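Local atomic coordinates of RabGAP/TBC protein (Chlamydomonas reinhardtii, PDB entry 4P17), a protein that is of unestablished cellular function but, as a flagellar RabGAP with a TBC domain, probably stimulates GTP hydrolysis by Rab GTPases. Residues A[29-32]-A[33-36]; A[296-299]-A[300-303]. All coordinates share one frame; numbering follows the deposited sequence.

Contacts 1 and 2 lie far apart in sequence but side by side in this all-helical TBC domain, their centres about 10 Å apart. Contact 1 is a turn of helix 27-50; contact 2 is the capped start of helix 299-306, close to the C-terminus. Two polar links join them: D34 OD1 forms a salt bridge with R299 NH2 at 2.9 Å, and N36 ND2 makes a probable hydrogen bond with D300 OD2 at 2.8 Å. Between these, C33 packs on the R299 guanidinium, CB to CZ 3.4 Å. The pair thus fastens the first helix, 27-50, to the last, 299-306, with E244 and R248 of helix 243-256 extending the charged cluster.

Contact 1 of 2, residues A[29-32]-A[33-36]; sequences ERRS and CDVN
R31 and D34 meet one turn apart on helix 27-50, in a run of i to i+4 hydrogen bonds within the all-helical TBC domain. Backbone bonds set the frame: C33 N gives to E29 O, D34 N to R30 O and V35 N to R31 O, the last at 2.9 Å and with an N-H...O angle of 156°.

The charged contact is looser. Bends at chi2 and chi3 turn the R31 guanidinium forward, toward the C-terminal end of the helix, so that D34 CB lies over the centre of one face. R31 NH2 stands 3.9 Å from D34 OD2, a long salt bridge; the carboxylate oxygen sits well out of the guanidinium plane and the two planes are 82° apart, leaving an attraction of charges without a directed N-H. The stronger partner of D34 is R299 on helix 299-306, which holds OD1, while R30 reaches away to a salt bridge with E244. With D34 cut back to an alanine, R299 NH2 would probably lose its salt bridge, leaving that guanidinium with the long, weak pairing to E244, and the weaker pull on R31 would go too.

V35 adds van der Waals contact, its side chain crossing that of R31 at about a right angle. Its CG1 meets the aliphatic R31 CD at 3.4 Å and lies near the guanidinium plane at its edge, 3.3 Å from R31 NH1.

Water completes the polar face. A chi1 of -175° turns S32 OG to the side of the helix that N36 also uses, yet OG stays 4.0 Å from N36 ND2, which is bound instead by D300. Water 1 bridges the two side chains, 2.7 Å from S32 OG and donating to N36 OD1 at 3.2 Å.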
# COMPACT_ATOMS: atom_id res chain seq x y z
N GLU A 29 -0.47 20.83 -3.06
CA GLU A 29 -0.15 19.72 -2.17
C GLU A 29 0.95 18.89 -2.80
O GLU A 29 2.01 18.65 -2.22
CB GLU A 29 -1.39 18.85 -1.89
CG GLU A 29 -2.43 19.58 -1.03
CD GLU A 29 -3.74 18.84 -0.83
OE1 GLU A 29 -3.97 17.79 -1.47
OE2 GLU A 29 -4.57 19.34 -0.04
N ARG A 30 0.71 18.49 -4.04
CA ARG A 30 1.67 17.64 -4.72
C ARG A 30 3.02 18.36 -4.96
O ARG A 30 4.09 17.76 -4.87
CB ARG A 30 1.05 17.14 -6.04
CG ARG A 30 -0.10 16.16 -5.84
CD ARG A 30 -0.76 15.76 -7.17
NE ARG A 30 0.23 15.49 -8.20
CZ ARG A 30 0.84 14.32 -8.37
NH1 ARG A 30 0.56 13.30 -7.59
NH2 ARG A 30 1.74 14.17 -9.34
N ARG A 31 2.99 19.66 -5.25
CA ARG A 31 4.24 20.40 -5.46
C ARG A 31 5.05 20.41 -4.15
O ARG A 31 6.24 20.14 -4.14
CB ARG A 31 3.91 21.80 -5.97
CG ARG A 31 5.04 22.82 -6.06
CD ARG A 31 6.43 22.26 -6.39
NE ARG A 31 6.49 21.37 -7.55
CZ ARG A 31 7.60 20.77 -7.98
NH1 ARG A 31 8.75 20.96 -7.35
NH2 ARG A 31 7.56 19.98 -9.05
N SER A 32 4.38 20.69 -3.04
CA SER A 32 5.01 20.66 -1.73
C SER A 32 5.67 19.32 -1.47
O SER A 32 6.78 19.27 -0.98
CB SER A 32 4.01 20.96 -0.62
OG SER A 32 4.67 21.04 0.66
N CYS A 33 4.98 18.23 -1.80
CA CYS A 33 5.55 16.92 -1.50
C CYS A 33 6.75 16.64 -2.37
O CYS A 33 7.73 16.02 -1.89
CB CYS A 33 4.50 15.83 -1.67
SG CYS A 33 3.16 16.01 -0.42
N ASP A 34 6.70 17.11 -3.62
CA ASP A 34 7.81 16.91 -4.53
C ASP A 34 9.02 17.73 -4.07
O ASP A 34 10.16 17.26 -4.17
CB ASP A 34 7.46 17.30 -5.97
CG ASP A 34 6.51 16.32 -6.65
OD1 ASP A 34 6.29 15.20 -6.13
OD2 ASP A 34 6.01 16.68 -7.75
N VAL A 35 8.78 18.95 -3.59
CA VAL A 35 9.89 19.80 -3.15
C VAL A 35 10.51 19.23 -1.88
O VAL A 35 11.73 19.26 -1.72
CB VAL A 35 9.49 21.27 -2.91
CG1 VAL A 35 9.04 21.91 -4.17
CG2 VAL A 35 8.44 21.39 -1.87
N ASN A 36 9.70 18.72 -0.97
CA ASN A 36 10.25 18.09 0.21
C ASN A 36 11.03 16.83 -0.14
O ASN A 36 12.05 16.54 0.47
CB ASN A 36 9.15 17.76 1.21
CG ASN A 36 8.65 18.98 1.94
OD1 ASN A 36 9.32 20.01 1.95
ND2 ASN A 36 7.48 18.88 2.55
O HOH W 1 7.09 22.14 0.99

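Contact 2 of 2, residues A[296-299]-A[300-303]; sequences MHQR and DVLM
Q298 folds its side chain over the first turn of helix 299-306 as the N-cap, a residue that also centres an inverse gamma turn. Bent at chi2 (-45°), the chain brings OE1 back to V301 N, which donates to it at 2.9 Å in a nearly straight bond. The donor stands above the amide plane, 41° out of it, and so does not follow a lone pair.

The Q298 and V301 side chains cross at about a right angle. V301 CG2 touches the amide carbon, 3.4 Å from Q298 CD, so one residue meets the cap both through its backbone N-H and through its methyl group. Next along the chain, L302 N donates to Q298 O and M303 N to R299 O, starting the helical bonding.

M296 approaches L302 obliquely, its CE 3.9 Å from L302 CB; both also pack on helix 259-271. R299 runs extended from CG to NE and leaves the turn for D34 on helix 27-50. D300 OD2 takes a hydrogen bond from N36 of that helix, and OD1 forms a salt bridge with R248 of helix 243-256. Water 2 bridges Q298 and D300, accepting from Q298 NE2 at 3.0 Å and donating to D300 OD2.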
# COMPACT_ATOMS: atom_id res chain seq x y z
N MET A 296 -6.54 12.33 -1.51
CA MET A 296 -5.58 12.58 -0.45
C MET A 296 -4.17 12.68 -1.06
O MET A 296 -3.38 11.74 -1.01
CB MET A 296 -5.68 11.50 0.62
CG MET A 296 -5.22 11.95 2.01
SD MET A 296 -3.54 12.62 2.08
CE MET A 296 -3.67 13.69 3.51
N HIS A 297 -3.85 13.84 -1.63
CA HIS A 297 -2.60 14.05 -2.33
C HIS A 297 -1.49 14.52 -1.41
O HIS A 297 -0.32 14.39 -1.75
CB HIS A 297 -2.81 15.05 -3.48
CG HIS A 297 -3.73 14.53 -4.53
ND1 HIS A 297 -3.36 13.53 -5.41
CD2 HIS A 297 -5.02 14.83 -4.81
CE1 HIS A 297 -4.38 13.26 -6.21
NE2 HIS A 297 -5.40 14.03 -5.87
N GLN A 298 -1.85 14.99 -0.21
CA GLN A 298 -0.86 15.49 0.72
C GLN A 298 -0.23 14.33 1.46
O GLN A 298 -0.55 14.04 2.63
CB GLN A 298 -1.50 16.49 1.71
CG GLN A 298 -0.76 17.82 1.82
CD GLN A 298 0.74 17.66 1.94
OE1 GLN A 298 1.24 16.60 2.32
NE2 GLN A 298 1.47 18.71 1.60
N ARG A 299 0.67 13.63 0.78
CA ARG A 299 1.27 12.44 1.38
C ARG A 299 2.24 12.78 2.53
O ARG A 299 2.41 11.99 3.46
CB ARG A 299 1.99 11.62 0.29
CG ARG A 299 3.05 12.33 -0.50
CD ARG A 299 3.42 11.53 -1.71
NE ARG A 299 4.59 12.09 -2.38
CZ ARG A 299 4.53 12.94 -3.39
NH1 ARG A 299 3.36 13.36 -3.86
NH2 ARG A 299 5.65 13.37 -3.94
N ASP A 300 2.81 13.97 2.52
CA ASP A 300 3.67 14.39 3.60
C ASP A 300 2.87 14.53 4.90
O ASP A 300 3.25 14.03 5.97
CB ASP A 300 4.36 15.73 3.31
CG ASP A 300 5.51 15.63 2.32
OD1 ASP A 300 6.08 14.54 2.10
OD2 ASP A 300 5.89 16.71 1.82
N VAL A 301 1.74 15.22 4.80
CA VAL A 301 0.90 15.45 5.96
C VAL A 301 0.27 14.14 6.43
O VAL A 301 0.11 13.93 7.65
CB VAL A 301 -0.16 16.48 5.65
CG1 VAL A 301 -1.18 16.59 6.79
CG2 VAL A 301 0.53 17.81 5.36
N LEU A 302 -0.08 13.27 5.51
CA LEU A 302 -0.64 11.98 5.94
C LEU A 302 0.35 11.24 6.83
O LEU A 302 -0.02 10.70 7.88
CB LEU A 302 -1.01 11.08 4.75
CG LEU A 302 -1.64 9.74 5.20
CD1 LEU A 302 -2.94 9.94 6.00
CD2 LEU A 302 -1.91 8.86 3.97
N MET A 303 1.60 11.12 6.40
CA MET A 303 2.52 10.29 7.17
C MET A 303 2.93 11.01 8.46
O MET A 303 3.06 10.41 9.53
CB MET A 303 3.75 9.93 6.36
CG MET A 303 3.43 9.12 5.11
SD MET A 303 2.33 7.73 5.43
CE MET A 303 3.30 6.58 6.42
O HOH W 2 4.42 18.72 2.25